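Local coordinates for glycosylation Associate Protein 3 (Streptococcus agalactiae serotype V, PDB 6OYC) that probably takes part, as a subunit of the Gap123 complex, in the glycosylation and accessory Sec secretion of adhesin-type glycoproteins, and may bind sugars, at residues Y44-Q49 with Y119-I124; D214-F219 with K242-I247; N150-F155 with S194-N199; D253-F258 with E278-R283. All coordinates share one frame; numbering follows the deposited sequence.

Contact 1: residues Y44-Q49 with Y119-I124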
# COMPACT_ATOMS: atom_id res chain seq x y z
N TYR C 44 -16.19 1.12 -12.57
CA TYR C 44 -15.03 1.99 -12.53
C TYR C 44 -14.08 1.60 -13.64
O TYR C 44 -13.93 0.41 -13.94
CB TYR C 44 -14.33 1.92 -11.16
CG TYR C 44 -13.31 3.00 -11.03
CD1 TYR C 44 -13.70 4.32 -10.80
CD2 TYR C 44 -11.95 2.74 -11.22
CE1 TYR C 44 -12.77 5.33 -10.73
CE2 TYR C 44 -11.01 3.75 -11.13
CZ TYR C 44 -11.43 5.05 -10.88
OH TYR C 44 -10.51 6.07 -10.82
N THR C 45 -13.43 2.59 -14.24
CA THR C 45 -12.46 2.36 -15.31
C THR C 45 -11.20 3.16 -15.04
O THR C 45 -11.25 4.38 -14.84
CB THR C 45 -13.04 2.72 -16.68
OG1 THR C 45 -14.08 1.79 -17.02
CG2 THR C 45 -11.96 2.63 -17.77
N TRP C 46 -10.06 2.46 -15.05
CA TRP C 46 -8.72 3.03 -15.03
C TRP C 46 -8.18 3.16 -16.45
O TRP C 46 -8.53 2.38 -17.34
CB TRP C 46 -7.78 2.15 -14.21
CG TRP C 46 -8.13 1.96 -12.78
CD1 TRP C 46 -7.68 2.69 -11.73
CD2 TRP C 46 -8.98 0.94 -12.22
NE1 TRP C 46 -8.20 2.21 -10.55
CE2 TRP C 46 -9.00 1.13 -10.82
CE3 TRP C 46 -9.74 -0.10 -12.77
CZ2 TRP C 46 -9.74 0.32 -9.96
CZ3 TRP C 46 -10.47 -0.91 -11.91
CH2 TRP C 46 -10.47 -0.70 -10.52
N SER C 47 -7.27 4.11 -16.65
CA SER C 47 -6.80 4.36 -18.01
C SER C 47 -5.29 4.61 -18.04
O SER C 47 -4.72 5.20 -17.12
CB SER C 47 -7.54 5.56 -18.64
OG SER C 47 -7.02 5.79 -19.94
N SER C 48 -4.67 4.17 -19.14
CA SER C 48 -3.23 4.34 -19.36
C SER C 48 -2.88 5.67 -20.03
O SER C 48 -1.68 5.95 -20.21
CB SER C 48 -2.68 3.17 -20.21
OG SER C 48 -2.75 3.38 -21.61
N GLN C 49 -3.86 6.48 -20.40
CA GLN C 49 -3.61 7.74 -21.08
C GLN C 49 -4.82 8.65 -20.91
O GLN C 49 -5.95 8.18 -20.96
CB GLN C 49 -3.34 7.53 -22.57
CG GLN C 49 -3.08 8.81 -23.33
CD GLN C 49 -2.22 8.57 -24.56
OE1 GLN C 49 -1.35 7.66 -24.60
NE2 GLN C 49 -2.48 9.36 -25.59
N TYR C 119 -4.58 1.34 -23.06
CA TYR C 119 -5.45 0.30 -22.52
C TYR C 119 -6.22 0.85 -21.32
O TYR C 119 -5.85 1.86 -20.72
CB TYR C 119 -4.67 -0.98 -22.15
CG TYR C 119 -3.72 -0.87 -20.97
CD1 TYR C 119 -2.50 -0.19 -21.07
CD2 TYR C 119 -4.05 -1.44 -19.73
CE1 TYR C 119 -1.64 -0.08 -19.98
CE2 TYR C 119 -3.18 -1.34 -18.63
CZ TYR C 119 -1.99 -0.66 -18.76
OH TYR C 119 -1.14 -0.57 -17.69
N THR C 120 -7.32 0.19 -21.00
CA THR C 120 -8.12 0.52 -19.84
C THR C 120 -8.36 -0.75 -19.05
O THR C 120 -8.29 -1.85 -19.58
CB THR C 120 -9.48 1.12 -20.21
OG1 THR C 120 -10.24 0.12 -20.90
CG2 THR C 120 -9.34 2.38 -21.10
N ILE C 121 -8.67 -0.59 -17.77
CA ILE C 121 -9.10 -1.71 -16.94
C ILE C 121 -10.39 -1.31 -16.26
O ILE C 121 -10.47 -0.21 -15.70
CB ILE C 121 -8.03 -2.12 -15.91
CG1 ILE C 121 -6.73 -2.51 -16.62
CG2 ILE C 121 -8.54 -3.25 -15.08
CD1 ILE C 121 -5.54 -2.73 -15.69
N SER C 122 -11.41 -2.17 -16.33
CA SER C 122 -12.73 -1.87 -15.82
C SER C 122 -13.17 -2.92 -14.82
O SER C 122 -13.06 -4.13 -15.08
CB SER C 122 -13.76 -1.78 -16.94
OG SER C 122 -13.55 -0.63 -17.72
N LEU C 123 -13.65 -2.46 -13.67
CA LEU C 123 -14.36 -3.31 -12.72
C LEU C 123 -15.80 -3.44 -13.19
O LEU C 123 -16.47 -2.43 -13.44
CB LEU C 123 -14.32 -2.67 -11.33
CG LEU C 123 -14.28 -3.49 -10.05
CD1 LEU C 123 -13.03 -4.35 -10.02
CD2 LEU C 123 -14.31 -2.52 -8.84
N ILE C 124 -16.28 -4.67 -13.33
CA ILE C 124 -17.62 -4.91 -13.85
C ILE C 124 -18.42 -5.75 -12.86
O ILE C 124 -17.97 -6.83 -12.44
CB ILE C 124 -17.57 -5.57 -15.24
CG1 ILE C 124 -16.78 -4.69 -16.19
CG2 ILE C 124 -18.98 -5.78 -15.76
CD1 ILE C 124 -16.70 -5.21 -17.59

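Contact 2: residues D214-F219 with K242-I247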
# COMPACT_ATOMS: atom_id res chain seq x y z
N ASP C 214 5.75 -7.79 25.26
CA ASP C 214 6.32 -9.02 25.79
C ASP C 214 7.84 -8.99 25.78
O ASP C 214 8.49 -9.33 26.77
CB ASP C 214 5.83 -10.22 24.98
CG ASP C 214 4.34 -10.44 25.08
OD1 ASP C 214 3.68 -9.79 25.91
OD2 ASP C 214 3.82 -11.28 24.31
N ALA C 215 8.43 -8.59 24.64
CA ALA C 215 9.88 -8.50 24.56
C ALA C 215 10.45 -7.63 25.67
O ALA C 215 11.45 -7.99 26.30
CB ALA C 215 10.29 -7.97 23.19
N LEU C 216 9.79 -6.50 25.96
CA LEU C 216 10.34 -5.54 26.91
C LEU C 216 10.20 -6.01 28.35
O LEU C 216 11.01 -5.62 29.21
CB LEU C 216 9.69 -4.17 26.72
CG LEU C 216 10.11 -3.53 25.40
CD1 LEU C 216 9.14 -2.45 24.94
CD2 LEU C 216 11.54 -3.00 25.51
N LYS C 217 9.18 -6.82 28.64
CA LYS C 217 9.06 -7.46 29.95
C LYS C 217 10.05 -8.61 30.10
O LYS C 217 10.81 -8.67 31.07
CB LYS C 217 7.62 -7.94 30.16
CG LYS C 217 7.28 -8.40 31.57
CD LYS C 217 5.78 -8.26 31.84
CE LYS C 217 5.30 -9.13 32.99
NZ LYS C 217 3.84 -8.95 33.28
N VAL C 218 10.09 -9.53 29.12
CA VAL C 218 10.90 -10.73 29.26
C VAL C 218 12.39 -10.41 29.20
O VAL C 218 13.19 -11.00 29.94
CB VAL C 218 10.50 -11.78 28.20
CG1 VAL C 218 11.45 -12.98 28.24
CG2 VAL C 218 9.07 -12.24 28.44
N PHE C 219 12.80 -9.49 28.32
CA PHE C 219 14.19 -9.08 28.16
C PHE C 219 14.34 -7.63 28.59
O PHE C 219 14.65 -6.76 27.76
CB PHE C 219 14.66 -9.23 26.71
CG PHE C 219 14.54 -10.63 26.17
CD1 PHE C 219 13.38 -11.04 25.52
CD2 PHE C 219 15.59 -11.52 26.28
CE1 PHE C 219 13.27 -12.33 25.00
CE2 PHE C 219 15.49 -12.81 25.77
CZ PHE C 219 14.33 -13.21 25.13
N LYS C 242 5.92 6.44 20.83
CA LYS C 242 5.14 7.15 21.83
C LYS C 242 4.61 6.19 22.89
O LYS C 242 4.52 6.55 24.07
CB LYS C 242 4.02 7.93 21.15
CG LYS C 242 2.85 8.27 22.04
CD LYS C 242 3.01 9.62 22.70
CE LYS C 242 1.74 9.98 23.51
NZ LYS C 242 1.78 11.35 24.14
N LYS C 243 4.29 4.96 22.50
CA LYS C 243 3.82 3.97 23.46
C LYS C 243 4.95 3.38 24.30
O LYS C 243 4.68 2.92 25.41
CB LYS C 243 3.08 2.84 22.73
CG LYS C 243 1.70 3.23 22.25
CD LYS C 243 0.78 3.54 23.43
CE LYS C 243 -0.42 2.60 23.49
NZ LYS C 243 -0.77 2.22 24.89
N PHE C 244 6.20 3.38 23.81
CA PHE C 244 7.33 2.73 24.49
C PHE C 244 8.54 3.65 24.54
O PHE C 244 9.44 3.56 23.71
CB PHE C 244 7.72 1.42 23.80
CG PHE C 244 6.58 0.44 23.64
CD1 PHE C 244 6.07 -0.23 24.73
CD2 PHE C 244 6.05 0.17 22.39
CE1 PHE C 244 5.03 -1.15 24.59
CE2 PHE C 244 5.00 -0.74 22.23
CZ PHE C 244 4.49 -1.40 23.33
N PRO C 245 8.61 4.53 25.55
CA PRO C 245 9.79 5.39 25.70
C PRO C 245 11.12 4.65 25.74
O PRO C 245 12.17 5.28 25.53
CB PRO C 245 9.53 6.11 27.03
CG PRO C 245 8.06 6.10 27.17
CD PRO C 245 7.56 4.83 26.54
N ARG C 246 11.13 3.35 26.01
CA ARG C 246 12.39 2.61 26.07
C ARG C 246 12.98 2.35 24.69
O ARG C 246 14.19 2.14 24.58
CB ARG C 246 12.19 1.28 26.80
CG ARG C 246 11.84 1.40 28.27
CD ARG C 246 12.91 0.72 29.14
NE ARG C 246 13.51 -0.45 28.50
CZ ARG C 246 13.04 -1.69 28.61
NH1 ARG C 246 11.95 -1.91 29.34
NH2 ARG C 246 13.64 -2.71 28.00
N ILE C 247 12.17 2.35 23.64
CA ILE C 247 12.70 2.07 22.31
C ILE C 247 13.08 3.37 21.61
O ILE C 247 12.65 4.47 21.98
CB ILE C 247 11.69 1.25 21.46
CG1 ILE C 247 10.51 2.11 21.06
CG2 ILE C 247 11.18 0.05 22.24
CD1 ILE C 247 10.08 1.85 19.66

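Contact 3: residues N150-F155 with S194-N199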
# COMPACT_ATOMS: atom_id res chain seq x y z
N ASN C 150 6.40 -15.94 3.60
CA ASN C 150 5.76 -14.66 3.90
C ASN C 150 6.47 -13.95 5.07
O ASN C 150 7.50 -14.42 5.57
CB ASN C 150 4.27 -14.87 4.21
CG ASN C 150 3.46 -13.59 4.10
OD1 ASN C 150 3.81 -12.68 3.34
ND2 ASN C 150 2.37 -13.51 4.86
N LEU C 151 5.90 -12.81 5.50
CA LEU C 151 6.50 -11.92 6.49
C LEU C 151 5.42 -11.45 7.46
O LEU C 151 4.41 -10.90 7.02
CB LEU C 151 7.14 -10.71 5.79
CG LEU C 151 8.30 -10.01 6.50
CD1 LEU C 151 9.28 -11.03 7.05
CD2 LEU C 151 9.01 -9.07 5.54
N SER C 152 5.65 -11.64 8.76
CA SER C 152 4.62 -11.38 9.77
C SER C 152 5.09 -10.48 10.91
O SER C 152 6.16 -9.87 10.82
CB SER C 152 4.11 -12.70 10.34
OG SER C 152 3.02 -12.47 11.22
N THR C 153 4.30 -10.39 11.98
CA THR C 153 4.64 -9.57 13.15
C THR C 153 5.63 -10.26 14.08
O THR C 153 6.23 -9.59 14.93
CB THR C 153 3.39 -9.21 13.95
OG1 THR C 153 2.65 -10.40 14.24
CG2 THR C 153 2.50 -8.27 13.17
N GLU C 154 5.81 -11.57 13.95
CA GLU C 154 6.67 -12.32 14.86
C GLU C 154 8.13 -11.98 14.63
O GLU C 154 8.59 -11.87 13.49
CB GLU C 154 6.46 -13.82 14.68
CG GLU C 154 5.06 -14.33 15.05
CD GLU C 154 4.59 -15.48 14.15
OE1 GLU C 154 4.21 -15.20 12.99
OE2 GLU C 154 4.59 -16.65 14.61
N PHE C 155 8.86 -11.83 15.73
CA PHE C 155 10.31 -11.69 15.72
C PHE C 155 10.86 -12.48 16.90
O PHE C 155 10.16 -12.72 17.89
CB PHE C 155 10.75 -10.23 15.81
CG PHE C 155 10.25 -9.53 17.06
CD1 PHE C 155 9.02 -8.89 17.07
CD2 PHE C 155 11.01 -9.52 18.22
CE1 PHE C 155 8.56 -8.25 18.22
CE2 PHE C 155 10.55 -8.88 19.37
CZ PHE C 155 9.32 -8.24 19.36
N SER C 194 6.37 -7.26 9.07
CA SER C 194 5.44 -6.59 8.17
C SER C 194 4.03 -6.98 8.56
O SER C 194 3.81 -7.82 9.44
CB SER C 194 5.74 -6.92 6.71
OG SER C 194 5.13 -5.98 5.84
N ASN C 195 3.07 -6.34 7.90
CA ASN C 195 1.67 -6.72 8.06
C ASN C 195 1.42 -8.04 7.33
O ASN C 195 1.77 -8.16 6.15
CB ASN C 195 0.76 -5.63 7.51
CG ASN C 195 -0.68 -5.79 7.94
OD1 ASN C 195 -1.20 -6.91 8.00
ND2 ASN C 195 -1.34 -4.68 8.24
N PRO C 196 0.84 -9.04 7.98
CA PRO C 196 0.63 -10.34 7.32
C PRO C 196 -0.69 -10.47 6.58
O PRO C 196 -0.84 -11.44 5.81
CB PRO C 196 0.69 -11.32 8.50
CG PRO C 196 0.11 -10.55 9.63
CD PRO C 196 0.50 -9.10 9.42
N SER C 197 -1.63 -9.54 6.75
CA SER C 197 -2.93 -9.64 6.11
C SER C 197 -2.82 -9.43 4.60
O SER C 197 -1.78 -9.01 4.07
CB SER C 197 -3.91 -8.64 6.73
OG SER C 197 -3.73 -7.34 6.22
N LEU C 198 -3.90 -9.76 3.90
CA LEU C 198 -3.92 -9.60 2.46
C LEU C 198 -4.35 -8.22 2.01
O LEU C 198 -3.94 -7.76 0.94
CB LEU C 198 -4.86 -10.64 1.84
CG LEU C 198 -4.74 -11.98 2.55
CD1 LEU C 198 -5.83 -12.93 2.09
CD2 LEU C 198 -3.34 -12.57 2.32
N ASN C 199 -5.13 -7.53 2.82
CA ASN C 199 -5.72 -6.25 2.45
C ASN C 199 -4.86 -5.04 2.82
O ASN C 199 -4.82 -4.07 2.06
CB ASN C 199 -7.07 -6.11 3.14
CG ASN C 199 -7.91 -7.40 3.12
OD1 ASN C 199 -8.68 -7.67 4.06
ND2 ASN C 199 -7.79 -8.19 2.04

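Contact 4: residues D253-F258 with E278-R283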
# COMPACT_ATOMS: atom_id res chain seq x y z
N ASP C 253 11.79 10.19 7.32
CA ASP C 253 10.96 11.36 7.03
C ASP C 253 10.25 11.27 5.67
O ASP C 253 9.93 12.29 5.06
CB ASP C 253 11.78 12.66 7.11
CG ASP C 253 12.41 12.87 8.50
OD1 ASP C 253 11.73 12.62 9.52
OD2 ASP C 253 13.58 13.30 8.57
N CYS C 254 10.00 10.07 5.16
CA CYS C 254 9.19 9.90 3.97
C CYS C 254 7.75 9.65 4.40
O CYS C 254 7.45 8.62 5.03
CB CYS C 254 9.70 8.74 3.11
SG CYS C 254 11.29 9.10 2.35
N PHE C 255 6.86 10.58 4.06
CA PHE C 255 5.51 10.59 4.58
C PHE C 255 4.51 10.96 3.49
O PHE C 255 4.81 11.72 2.57
CB PHE C 255 5.38 11.60 5.73
CG PHE C 255 6.01 11.13 7.03
CD1 PHE C 255 5.55 9.98 7.66
CD2 PHE C 255 7.02 11.87 7.62
CE1 PHE C 255 6.11 9.56 8.86
CE2 PHE C 255 7.59 11.46 8.81
CZ PHE C 255 7.14 10.31 9.44
N ALA C 256 3.31 10.41 3.61
CA ALA C 256 2.13 10.96 2.97
C ALA C 256 1.48 11.95 3.91
O ALA C 256 1.84 12.03 5.09
CB ALA C 256 1.17 9.84 2.60
N PRO C 257 0.52 12.76 3.45
CA PRO C 257 -0.16 13.66 4.37
C PRO C 257 -0.86 12.87 5.47
O PRO C 257 -1.17 11.69 5.31
CB PRO C 257 -1.17 14.39 3.48
CG PRO C 257 -0.54 14.35 2.12
CD PRO C 257 0.10 13.00 2.05
N PHE C 258 -1.05 13.53 6.62
CA PHE C 258 -1.57 12.83 7.80
C PHE C 258 -2.89 12.12 7.48
O PHE C 258 -3.04 10.92 7.74
CB PHE C 258 -1.74 13.82 8.97
CG PHE C 258 -2.33 13.19 10.20
CD1 PHE C 258 -1.60 12.29 10.95
CD2 PHE C 258 -3.62 13.50 10.59
CE1 PHE C 258 -2.15 11.71 12.10
CE2 PHE C 258 -4.18 12.91 11.73
CZ PHE C 258 -3.44 12.02 12.48
N GLU C 278 -1.45 13.62 17.70
CA GLU C 278 -0.44 14.05 18.67
C GLU C 278 0.92 13.44 18.33
O GLU C 278 1.93 14.16 18.26
CB GLU C 278 -0.88 13.66 20.08
CG GLU C 278 -0.07 14.31 21.20
CD GLU C 278 1.18 13.51 21.59
OE1 GLU C 278 2.05 14.07 22.29
OE2 GLU C 278 1.28 12.32 21.21
N VAL C 279 0.96 12.12 18.15
CA VAL C 279 2.11 11.42 17.59
C VAL C 279 2.66 12.19 16.39
O VAL C 279 3.87 12.45 16.30
CB VAL C 279 1.71 9.98 17.21
CG1 VAL C 279 2.80 9.29 16.39
CG2 VAL C 279 1.34 9.17 18.46
N TRP C 280 1.76 12.60 15.49
CA TRP C 280 2.18 13.26 14.25
C TRP C 280 2.80 14.63 14.51
O TRP C 280 3.87 14.94 13.97
CB TRP C 280 0.97 13.37 13.31
CG TRP C 280 1.23 14.14 12.05
CD1 TRP C 280 0.76 15.38 11.75
CD2 TRP C 280 2.01 13.71 10.92
NE1 TRP C 280 1.20 15.76 10.50
CE2 TRP C 280 1.97 14.75 9.98
CE3 TRP C 280 2.74 12.56 10.63
CZ2 TRP C 280 2.64 14.67 8.75
CZ3 TRP C 280 3.40 12.48 9.41
CH2 TRP C 280 3.34 13.53 8.48
N ASP C 281 2.16 15.46 15.32
CA ASP C 281 2.64 16.82 15.55
C ASP C 281 3.92 16.89 16.37
O ASP C 281 4.52 17.97 16.45
CB ASP C 281 1.59 17.67 16.26
CG ASP C 281 0.34 17.84 15.45
OD1 ASP C 281 0.42 17.92 14.21
OD2 ASP C 281 -0.74 17.89 16.07
N THR C 282 4.35 15.80 17.01
CA THR C 282 5.60 15.79 17.78
C THR C 282 6.71 15.02 17.08
O THR C 282 7.76 14.76 17.69
CB THR C 282 5.36 15.22 19.19
OG1 THR C 282 4.78 13.91 19.11
CG2 THR C 282 4.42 16.12 19.99
N ARG C 283 6.51 14.65 15.81
CA ARG C 283 7.48 13.82 15.10
C ARG C 283 8.85 14.49 15.01
O ARG C 283 9.85 13.79 14.84
CB ARG C 283 6.98 13.48 13.71
CG ARG C 283 7.05 14.64 12.71
CD ARG C 283 6.11 14.38 11.54
NE ARG C 283 6.08 15.45 10.53
CZ ARG C 283 5.15 16.39 10.50
NH1 ARG C 283 4.19 16.41 11.41
NH2 ARG C 283 5.17 17.32 9.55

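Contact 1: residues Y44-Q49 with Y119-I124
The indole of Trp46 turns its edge to the opposing strand: CE3 lies 3.0 Å from Ile121 O, close to the ring plane, with Ser122 N also near that edge. One indole face is covered from its own strand, where Tyr44 CD2 stands 3.3 Å above the plane, over its centre, while Trp46 CD1 lies at the edge of the Tyr44 ring. Beyond the carbonyl, Trp46 CE3 meets Ile121 CG2 at 4.1 Å, and CZ3 approaches Leu123 CB. The indole NE1 donates to Tyr8 O, outside the two segments. At the far end, the CA–CB bond of Tyr119 points away from 44-49 and chi1 (69°) puts CG between the backbone N and the carbonyl carbon, yet ring atoms CD1 and CE1 meet Ser48 CB obliquely, CE1 at 3.4 Å.

Residues 44-47 and 119-124 pair antiparallel, the axes of these short strand segments running at 161°; 41-47 is an outer strand, within this chain, of a four-stranded antiparallel sheet. Trp46 and Ile121 pack on Leu136 and Leu123 on Phe133 of strand 130-140 in a second antiparallel sheet, while the Tyr44 ring meets Trp9, consistent with a sandwich of the galactose-binding-domain clan.

Trp46 and Ile121 make a hydrogen-bonded pair, Trp46 N reaching Ile121 O at 2.8 Å and Ile121 N returning to Trp46 O at 3.0 Å. Past the regular strand, Ser48 N donates to Tyr119 O, and Tyr119 N to Ser48 OG at 3.1 Å. Thr45 OG1 and Ser122 OG, on the other face, are hydrogen-bonded at 2.6 Å, and both also bond the Asn42 amide.

Contact 2: residues D214-F219 with K242-I247
Leu216 reaches from its helix into the turn 244-247, meeting Phe244, Arg246 and Ile247. Its CB already lies 4.1 Å from Arg246 NH1. CG is anti to the carbonyl carbon (chi1 -70°), and the two methyls beyond it have different partners. Leu216 CD1 faces the apolar side chains: it is 3.8 Å from Phe244 CD1, in an oblique approach to that ring, and 4.2 Å from Ile247 CG2. Leu216 CD2 lies over one face of the guanidinium, 3.3 Å from Arg246 NH2, with CZ slightly farther off.

The arginine gets there by bending at chi2 (-119°) and chi3 (-33°), and Leu216 and Arg246 run past one another in opposing senses. Leu216 O is at the guanidinium edge, near its plane, but at 3.8 Å from Arg246 NH1 it makes no hydrogen bond; NH2 has a weak one to Ile222 O. No hydrogen bond joins the two segments, so the contact rests on van der Waals packing around a single leucine.

The partner backbone is set by a type I beta turn from Phe244 to Ile247, with Ile247 N bonded to Phe244 O at 3.0 Å. Phe244 also lies on Glu209 and Leu212 of helix 206-218, while Leu216 and Ile247 share Ile224 of strand 223-227. Strand 223-227, helix 231-243 and strand 248-251 form a beta-alpha-beta crossover. The contact therefore joins the C-terminal end of helix 206-218 to the turn that follows helix 231-243, beside a parallel alpha/beta sheet of order 2-1-3-4-5, as in flavodoxin-like folds and in the core of alpha/beta hydrolases.

Contact 3: residues N150-F155 with S194-N199
A single hydrogen bond joins these two irregular segments, and its donor sits well outside the acceptor plane: Ser194 N reaches Ser152 O at 3.1 Å from above the carbonyl plane, 57° out of it, although the N-H itself points fairly straight at the oxygen (159°). The same Ser152 O lies 3.4 Å from Ser194 O, a close approach of two acceptors that cannot be a bond.

Leu151 CG rests 4.0 Å from Ser194 CB, whose hydroxyl is engaged elsewhere, with Val169 O. Ser152 OG, anti to its backbone N (chi1 -174°), touches Pro196 CB and CG, both at 3.8 Å, and donates a weak hydrogen bond to Glu154 OE1. Thr153 CG2 approaches Pro196 CD at 4.3 Å, and Thr153 also touches Leu208 of helix 206-218.

Asn195 turns away from the contact and shapes its own segment: Asn195 OD1 accepts from Ser197 N at 2.9 Å, while ND2 bonds Ser202 O. This is an Asx turn in the loop between strand 191-193, at one edge of the parallel sheet within this chain, and helix 206-218, against which the incoming chain of residues 150-155 is laid without forming a strand of its own.

Contact 4: residues D253-F258 with E278-R283
Phe255, Phe258 and Trp280 form an aromatic cluster joining the loop after strand 248-251, and the first turn of helix 258-262, to the C-terminal end of helix 270-281. Trp280 has its CA–CB bond toward the loop and CG anti to the backbone N (chi1 175°). With Phe255 it is T-shaped: the indole edge points at the phenyl face, planes at 83° and centroids of the six-membered rings 5.1 Å apart. Trp280 CZ3 leads, 3.7 Å from Phe255 CD1 and offset toward the rim.

Phe258 comes over an indole face instead. Its CB makes a CH-pi contact 3.9 Å from the centroid of the five-membered ring of Trp280, and its CD1 lies 3.6 Å from Trp280 CG; the Phe258 ring itself is oblique to the indole.

The opposite indole face carries Arg283: Trp280 CZ2 lies over the centre of the guanidinium, 3.4 Å above its plane. Arg283 NH1 also donates to Trp280 O at 3.0 Å, a carbonyl in the last turn of the helix.

No hydrogen bond crosses between the segments, which implies an apolar, aromatic interface, its Trp280 held between Phe258 and Arg283 with its edge on Phe255.

How the contacts relate
From the N terminus, contact 1 comes first, closing a span of 69 residues within the antiparallel beta part of the chain. Contact 3 follows, where the chain that resumes after the unmodelled residues 143-149 meets the loop beyond strand 191-193. Contacts 2 and 4 then close shorter spans across later helices. All four are in series; none nests or crosses. Contact 1 stands apart, on the other side of the chain's centre from the rest, with its centre 47 Å from that of contact 2. Contact 2 bridges the others of the alpha/beta part: Ala215 packs on Phe155 of contact 3, and Lys242 makes a salt bridge to Glu278 of contact 4.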